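Local atomic coordinates of sortase B (Streptococcus pyogenes, PDB entry 3PSQ), a protein that is a class B sortase involved in pilus assembly, probably acting as a cysteine transpeptidase that joins pilin subunits through an acyl-thioester intermediate. Residues Leu106-Phe109 and Ser113-Asn116; Leu187-Asp192 and Gly197-Ile202. All blocks are in the same frame, centred on the assembly; numbering follows the deposited sequence.

How the interactions relate
Interactions 1 and 2 follow one another along the chain and pack against each other, their centres about 13 Å apart. Interaction 2 is the hairpin of the central sheet that carries the predicted catalytic Cys190 and Arg198; Cys190 and Asp192, with His96, bind a zinc ion. Interaction 1 is a compact turn into helix 112-117 that packs on the same hairpin. They meet directly: Pro107 CA lies 3.5 Å from Ile199 CD1, and Phe109 CD2 lies 3.6 Å from Val201 CG2. Ile199 and Val201 therefore present to residues 106-109 the sheet face they share with Leu187 and Thr189, while Arg198 reaches back to Gly197 O beside Cys190.

Interaction 1: residues Leu106-Phe109 and Ser113-Asn116; sequences LPNF and SFFN. With EDO (1,2-ethanediol), chain C.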
ATOM      1  N   LEU A 106       1.617   5.347  -9.312  1.00 46.43           N
ATOM      2  CA  LEU A 106       2.004   3.929  -9.115  1.00 46.00           C
ATOM      3  C   LEU A 106       2.372   3.218 -10.438  1.00 46.11           C
ATOM      4  O   LEU A 106       3.313   2.428 -10.461  1.00 46.22           O
ATOM      5  CB  LEU A 106       0.965   3.132  -8.311  1.00 44.62           C
ATOM      6  CG  LEU A 106       0.849   3.405  -6.806  1.00 44.22           C
ATOM      7  CD1 LEU A 106      -0.085   2.408  -6.116  1.00 40.93           C
ATOM      8  CD2 LEU A 106       2.224   3.433  -6.126  1.00 42.49           C
ATOM      9  N   PRO A 107       1.633   3.491 -11.528  1.00 46.07           N
ATOM     10  CA  PRO A 107       1.955   2.796 -12.768  1.00 47.62           C
ATOM     11  C   PRO A 107       3.354   3.131 -13.346  1.00 48.06           C
ATOM     12  O   PRO A 107       3.777   2.496 -14.309  1.00 47.82           O
ATOM     13  CB  PRO A 107       0.850   3.250 -13.743  1.00 46.93           C
ATOM     14  CG  PRO A 107      -0.237   3.697 -12.893  1.00 46.71           C
ATOM     15  CD  PRO A 107       0.370   4.238 -11.626  1.00 46.54           C
ATOM     16  N   ASN A 108       4.035   4.127 -12.795  1.00 48.64           N
ATOM     17  CA  ASN A 108       5.426   4.367 -13.220  1.00 50.80           C
ATOM     18  C   ASN A 108       6.294   3.158 -12.904  1.00 51.16           C
ATOM     19  O   ASN A 108       7.302   2.933 -13.551  1.00 51.83           O
ATOM     20  CB  ASN A 108       6.014   5.620 -12.554  1.00 50.69           C
ATOM     21  CG  ASN A 108       5.332   6.902 -13.037  1.00 52.05           C
ATOM     22  OD1 ASN A 108       4.724   6.914 -14.100  1.00 52.28           O
ATOM     23  ND2 ASN A 108       5.414   7.966 -12.246  1.00 51.46           N
ATOM     24  N   PHE A 109       5.893   2.375 -11.905  1.00 51.63           N
ATOM     25  CA  PHE A 109       6.641   1.183 -11.533  1.00 52.14           C
ATOM     26  C   PHE A 109       6.577   0.060 -12.558  1.00 53.32           C
ATOM     27  O   PHE A 109       7.271  -0.943 -12.422  1.00 53.12           O
ATOM     28  CB  PHE A 109       6.214   0.697 -10.158  1.00 50.72           C
ATOM     29  CG  PHE A 109       6.715   1.560  -9.045  1.00 49.03           C
ATOM     30  CD1 PHE A 109       8.029   1.457  -8.609  1.00 48.26           C
ATOM     31  CD2 PHE A 109       5.891   2.485  -8.443  1.00 44.90           C
ATOM     32  CE1 PHE A 109       8.511   2.270  -7.564  1.00 47.09           C
ATOM     33  CE2 PHE A 109       6.354   3.273  -7.420  1.00 46.74           C
ATOM     34  CZ  PHE A 109       7.672   3.165  -6.966  1.00 45.89           C
ATOM     35  N   SER A 113      13.188   1.316 -16.330  1.00 59.20           N
ATOM     36  CA  SER A 113      14.093   2.326 -15.803  0.50 58.56           C
ATOM     37  C   SER A 113      13.585   2.924 -14.486  1.00 58.21           C
ATOM     38  O   SER A 113      14.369   3.117 -13.536  1.00 58.87           O
ATOM     39  CB  SER A 113      14.333   3.427 -16.844  0.50 58.71           C
ATOM     40  OG  SER A 113      14.901   4.582 -16.245  0.50 58.69           O
ATOM     41  N   PHE A 114      12.283   3.226 -14.409  1.00 57.11           N
ATOM     42  CA  PHE A 114      11.698   3.762 -13.170  1.00 55.37           C
ATOM     43  C   PHE A 114      11.771   2.748 -12.011  1.00 54.97           C
ATOM     44  O   PHE A 114      12.136   3.082 -10.899  1.00 54.50           O
ATOM     45  CB  PHE A 114      10.242   4.227 -13.394  1.00 54.82           C
ATOM     46  CG  PHE A 114       9.670   5.015 -12.231  1.00 53.17           C
ATOM     47  CD1 PHE A 114       9.717   6.404 -12.228  1.00 49.49           C
ATOM     48  CD2 PHE A 114       9.107   4.363 -11.129  1.00 53.37           C
ATOM     49  CE1 PHE A 114       9.220   7.130 -11.170  1.00 48.92           C
ATOM     50  CE2 PHE A 114       8.600   5.092 -10.049  1.00 52.24           C
ATOM     51  CZ  PHE A 114       8.670   6.473 -10.071  1.00 50.89           C
ATOM     52  N   PHE A 115      11.410   1.509 -12.298  1.00 55.38           N
ATOM     53  CA  PHE A 115      11.480   0.430 -11.330  1.00 56.12           C
ATOM     54  C   PHE A 115      12.890   0.143 -10.823  1.00 56.81           C
ATOM     55  O   PHE A 115      13.082  -0.123  -9.646  1.00 56.44           O
ATOM     56  CB  PHE A 115      10.925  -0.835 -11.958  1.00 56.10           C
ATOM     57  CG  PHE A 115      10.854  -1.993 -11.009  1.00 57.92           C
ATOM     58  CD1 PHE A 115       9.782  -2.112 -10.105  1.00 54.59           C
ATOM     59  CD2 PHE A 115      11.868  -2.964 -11.004  1.00 57.16           C
ATOM     60  CE1 PHE A 115       9.715  -3.190  -9.224  1.00 57.18           C
ATOM     61  CE2 PHE A 115      11.813  -4.034 -10.117  1.00 57.93           C
ATOM     62  CZ  PHE A 115      10.728  -4.154  -9.217  1.00 57.16           C
ATOM     63  N   ASN A 116      13.886   0.181 -11.712  1.00 58.39           N
ATOM     64  CA  ASN A 116      15.278   0.036 -11.260  1.00 59.47           C
ATOM     65  C   ASN A 116      15.793   1.262 -10.495  1.00 59.13           C
ATOM     66  O   ASN A 116      16.709   1.148  -9.698  1.00 59.32           O
ATOM     67  CB  ASN A 116      16.228  -0.281 -12.421  1.00 60.14           C
ATOM     68  CG  ASN A 116      15.958  -1.640 -13.066  1.00 63.03           C
ATOM     69  OD1 ASN A 116      15.270  -2.501 -12.505  1.00 65.48           O
ATOM     70  ND2 ASN A 116      16.503  -1.830 -14.268  1.00 66.46           N
TER
HETATM   71  C1  EDO C 238      10.678  -0.060 -20.247  1.00 88.77           C
HETATM   72  O1  EDO C 238       9.664  -0.723 -19.475  1.00 85.97           O
HETATM   73  C2  EDO C 238      10.858   1.407 -19.816  1.00 88.51           C
HETATM   74  O2  EDO C 238      12.075   1.544 -19.059  1.00 88.77           O
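Phe114 reaches back from helix 112-117 and lays one face of its ring on Asn108 CB and its CE2 edge on Phe109, a small example of how a short turn and the helix after it can pack through one aromatic side chain. Its CG is anti to the backbone N (chi1 -170°), which carries the ring toward the 3-10 turn. CB of Asn108 sits 3.5 Å from the Phe114 ring centroid and almost exactly on the normal, a CH-pi contact. The Asn108 amide lies farther out, its plane 57° from that of the ring, while Asn108 O comes within 3.2 Å of Phe114 CB.

CE2 of Phe114 stands over the centre of the Phe109 ring, 3.6 Å above its plane, in a T-shaped (edge-to-face) pair with centroids 5.0 Å apart and planes at 86°. Phe115 CD1 lies 3.6 Å from Phe109 O; its approach to the Phe109 ring is looser, 4.2 Å between the two CD1 atoms.

Asn108, Phe109 and Phe114 make up the tight part. Behind them Phe109 and Phe115 are buried, and both also rest on Ile135 of strand 130-142. On the solvent side, exposed Ser113 donates its backbone N to O2 of a 1,2-ethanediol (3.0 Å), a molecule probably from the crystallisation liquor that also bonds to Lys112 N. Phe114 is itself only partly buried, and its ring meets that of His118.

The segments thus cohere through mixed CH-pi, edge-to-face and C-H/carbonyl packing, with backbone carbonyl oxygens lying against the aromatic side chains.

Interaction 2: residues Leu187-Asp192 and Gly197-Ile202; sequences LSTCED and GRIIVI. With ZN (zinc ion), chain L; EDO (1,2-ethanediol), chain E.
Arg198 and Cys190 form a non-hydrogen-bonded pair near the loop end of an antiparallel hairpin, and their side chains diverge. SG of Cys190 lies between the backbone N and the carbonyl carbon (chi1 60°) and binds a zinc ion at 2.3 Å; OD1 of Asp192, a water and His96 are the other ligands of the metal. Arg198 bends at chi2 (-75°), which brings NH1 to Gly197 O (2.9 Å), beside Cys190 CB at 3.6 Å from NH1. Gly197 O is gripped from opposite faces of its plane, by this NH1 and by Glu191 N. Since Cys190 and Arg198 are the predicted nucleophile and transition-state stabiliser, zinc on Cys190 SG is consistent with a metal-occupied active site.

Farther along, Ser188 OG donates to Ile199 O (2.7 Å) from above the carbonyl plane. Thr189 N reaches the same oxygen in plane but at 3.3 Å, giving it two donors. The extended side chain of Ile199 crosses Glu191 at a slant, and the bent chain of Glu191 puts OE1 3.6 Å from Ile199 CB; that carboxylate's salt bridge goes to Arg110. Backbone bonds between Leu187 and Val201 run both ways and continue the pairing inward.

The hairpin lies within the mixed sheet, flanked by strand 89-93 beside Leu187 and Ser188 and by strand 130-142 beside residues 197-202. Ile202 packs on helix 159-167, while Ile199 rests on Cys138 of strand 130-142.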
ATOM      1  N   LEU A 187       1.017  -1.552  -1.818  1.00 40.33           N
ATOM      2  CA  LEU A 187       0.257  -0.350  -2.116  1.00 41.01           C
ATOM      3  C   LEU A 187      -0.486  -0.632  -3.424  1.00 41.09           C
ATOM      4  O   LEU A 187       0.106  -1.094  -4.398  1.00 39.59           O
ATOM      5  CB  LEU A 187       1.167   0.863  -2.327  1.00 41.13           C
ATOM      6  CG  LEU A 187       2.428   1.044  -1.499  1.00 40.30           C
ATOM      7  CD1 LEU A 187       3.318   2.136  -2.179  1.00 39.34           C
ATOM      8  CD2 LEU A 187       2.050   1.409  -0.068  1.00 37.04           C
ATOM      9  N   SER A 188      -1.770  -0.302  -3.451  1.00 41.50           N
ATOM     10  CA  SER A 188      -2.624  -0.723  -4.549  1.00 41.53           C
ATOM     11  C   SER A 188      -3.796   0.243  -4.841  1.00 42.08           C
ATOM     12  O   SER A 188      -4.348   0.903  -3.937  1.00 41.90           O
ATOM     13  CB  SER A 188      -3.194  -2.109  -4.215  1.00 41.36           C
ATOM     14  OG  SER A 188      -3.838  -2.686  -5.334  1.00 41.41           O
ATOM     15  N   THR A 189      -4.193   0.274  -6.110  1.00 42.42           N
ATOM     16  CA  THR A 189      -5.420   0.890  -6.499  1.00 43.03           C
ATOM     17  C   THR A 189      -5.870   0.304  -7.841  1.00 44.07           C
ATOM     18  O   THR A 189      -5.348  -0.720  -8.279  1.00 43.32           O
ATOM     19  CB  THR A 189      -5.325   2.457  -6.495  1.00 43.30           C
ATOM     20  OG1 THR A 189      -6.632   2.997  -6.703  1.00 42.37           O
ATOM     21  CG2 THR A 189      -4.346   2.965  -7.535  1.00 39.14           C
ATOM     22  N   CYS A 190      -6.862   0.937  -8.468  1.00 45.59           N
ATOM     23  CA  CYS A 190      -7.311   0.511  -9.785  1.00 47.02           C
ATOM     24  C   CYS A 190      -6.338   0.898 -10.907  1.00 48.82           C
ATOM     25  O   CYS A 190      -5.463   1.738 -10.751  1.00 47.56           O
ATOM     26  CB  CYS A 190      -8.678   1.105 -10.089  1.00 46.24           C
ATOM     27  SG  CYS A 190      -8.696   2.910 -10.088  1.00 44.64           S
ATOM     28  N   GLU A 191      -6.511   0.258 -12.048  1.00 51.93           N
ATOM     29  CA  GLU A 191      -5.852   0.695 -13.255  1.00 55.62           C
ATOM     30  C   GLU A 191      -6.945   0.745 -14.327  1.00 56.95           C
ATOM     31  O   GLU A 191      -7.229  -0.267 -14.965  1.00 57.51           O
ATOM     32  CB  GLU A 191      -4.725  -0.278 -13.605  1.00 55.87           C
ATOM     33  CG  GLU A 191      -3.748   0.212 -14.647  1.00 59.85           C
ATOM     34  CD  GLU A 191      -2.344  -0.299 -14.368  1.00 66.33           C
ATOM     35  OE1 GLU A 191      -2.218  -1.470 -13.905  1.00 67.10           O
ATOM     36  OE2 GLU A 191      -1.366   0.469 -14.609  1.00 68.86           O
ATOM     37  N   ASP A 192      -7.571   1.913 -14.500  1.00 58.98           N
ATOM     38  CA  ASP A 192      -8.774   2.052 -15.360  1.00 60.86           C
ATOM     39  C   ASP A 192      -8.579   1.793 -16.862  1.00 62.62           C
ATOM     40  O   ASP A 192      -9.543   1.914 -17.625  1.00 63.28           O
ATOM     41  CB  ASP A 192      -9.437   3.428 -15.207  1.00 60.17           C
ATOM     42  CG  ASP A 192      -9.791   3.752 -13.777  1.00 60.42           C
ATOM     43  OD1 ASP A 192     -10.414   2.907 -13.071  1.00 56.43           O
ATOM     44  OD2 ASP A 192      -9.427   4.870 -13.354  1.00 59.93           O
ATOM     45  N   GLY A 197      -9.093  -3.727 -13.711  1.00 49.40           N
ATOM     46  CA  GLY A 197      -7.665  -3.825 -13.539  1.00 47.01           C
ATOM     47  C   GLY A 197      -7.231  -3.267 -12.218  1.00 45.76           C
ATOM     48  O   GLY A 197      -7.817  -2.270 -11.748  1.00 44.81           O
ATOM     49  N   ARG A 198      -6.237  -3.929 -11.600  1.00 44.35           N
ATOM     50  CA  ARG A 198      -5.624  -3.403 -10.359  1.00 44.40           C
ATOM     51  C   ARG A 198      -4.108  -3.363 -10.492  1.00 44.01           C
ATOM     52  O   ARG A 198      -3.504  -4.247 -11.091  1.00 44.75           O
ATOM     53  CB  ARG A 198      -6.032  -4.186  -9.096  1.00 43.27           C
ATOM     54  CG  ARG A 198      -7.520  -4.251  -8.782  1.00 42.41           C
ATOM     55  CD  ARG A 198      -8.057  -2.952  -8.227  1.00 40.97           C
ATOM     56  NE  ARG A 198      -9.493  -3.018  -7.936  1.00 42.73           N
ATOM     57  CZ  ARG A 198     -10.463  -2.635  -8.768  1.00 45.92           C
ATOM     58  NH1 ARG A 198     -10.156  -2.151  -9.973  1.00 49.30           N
ATOM     59  NH2 ARG A 198     -11.756  -2.699  -8.402  1.00 46.09           N
ATOM     60  N   ILE A 199      -3.499  -2.330  -9.941  1.00 43.28           N
ATOM     61  CA  ILE A 199      -2.064  -2.334  -9.841  1.00 43.58           C
ATOM     62  C   ILE A 199      -1.630  -2.561  -8.383  1.00 43.78           C
ATOM     63  O   ILE A 199      -2.230  -2.010  -7.457  1.00 43.17           O
ATOM     64  CB  ILE A 199      -1.424  -1.029 -10.420  1.00 43.12           C
ATOM     65  CG1 ILE A 199       0.098  -1.137 -10.366  1.00 43.03           C
ATOM     66  CG2 ILE A 199      -1.953   0.199  -9.684  1.00 42.11           C
ATOM     67  CD1 ILE A 199       0.843  -0.065 -11.143  1.00 43.98           C
ATOM     68  N   ILE A 200      -0.578  -3.359  -8.184  1.00 44.29           N
ATOM     69  CA  ILE A 200       0.005  -3.503  -6.854  1.00 44.29           C
ATOM     70  C   ILE A 200       1.517  -3.288  -6.949  1.00 45.36           C
ATOM     71  O   ILE A 200       2.171  -3.896  -7.801  1.00 45.06           O
ATOM     72  CB  ILE A 200      -0.247  -4.922  -6.260  1.00 44.28           C
ATOM     73  CG1 ILE A 200      -1.749  -5.236  -6.225  1.00 45.33           C
ATOM     74  CG2 ILE A 200       0.382  -5.044  -4.885  1.00 42.71           C
ATOM     75  CD1 ILE A 200      -2.116  -6.623  -5.714  1.00 44.14           C
ATOM     76  N   VAL A 201       2.044  -2.412  -6.094  1.00 45.82           N
ATOM     77  CA  VAL A 201       3.465  -2.288  -5.833  1.00 47.09           C
ATOM     78  C   VAL A 201       3.737  -2.887  -4.450  1.00 48.34           C
ATOM     79  O   VAL A 201       3.187  -2.439  -3.418  1.00 48.34           O
ATOM     80  CB  VAL A 201       3.937  -0.832  -5.845  1.00 46.95           C
ATOM     81  CG1 VAL A 201       5.406  -0.731  -5.381  1.00 48.22           C
ATOM     82  CG2 VAL A 201       3.789  -0.218  -7.250  1.00 46.92           C
ATOM     83  N   ILE A 202       4.549  -3.937  -4.433  1.00 49.55           N
ATOM     84  CA  ILE A 202       4.836  -4.652  -3.186  1.00 50.46           C
ATOM     85  C   ILE A 202       6.319  -4.584  -2.792  1.00 50.28           C
ATOM     86  O   ILE A 202       7.208  -4.658  -3.644  1.00 50.20           O
ATOM     87  CB  ILE A 202       4.331  -6.110  -3.252  1.00 50.52           C
ATOM     88  CG1 ILE A 202       4.715  -6.869  -1.991  1.00 51.17           C
ATOM     89  CG2 ILE A 202       4.934  -6.813  -4.422  1.00 51.92           C
ATOM     90  CD1 ILE A 202       3.830  -8.052  -1.773  1.00 52.44           C
TER
HETATM   91 ZN    ZN L 316     -10.640   3.316 -11.174  0.80 33.51          ZN
HETATM   92  C1  EDO E 240      -4.400   5.326 -10.335  1.00 43.78           C
HETATM   93  O1  EDO E 240      -5.135   5.779 -11.471  1.00 45.77           O
HETATM   94  C2  EDO E 240      -3.214   4.463 -10.783  1.00 42.08           C
HETATM   95  O2  EDO E 240      -3.531   3.571 -11.880  1.00 41.81           O
HETATM   96  O   HOH W   1     -12.194   1.668 -10.999  1.00 41.99           O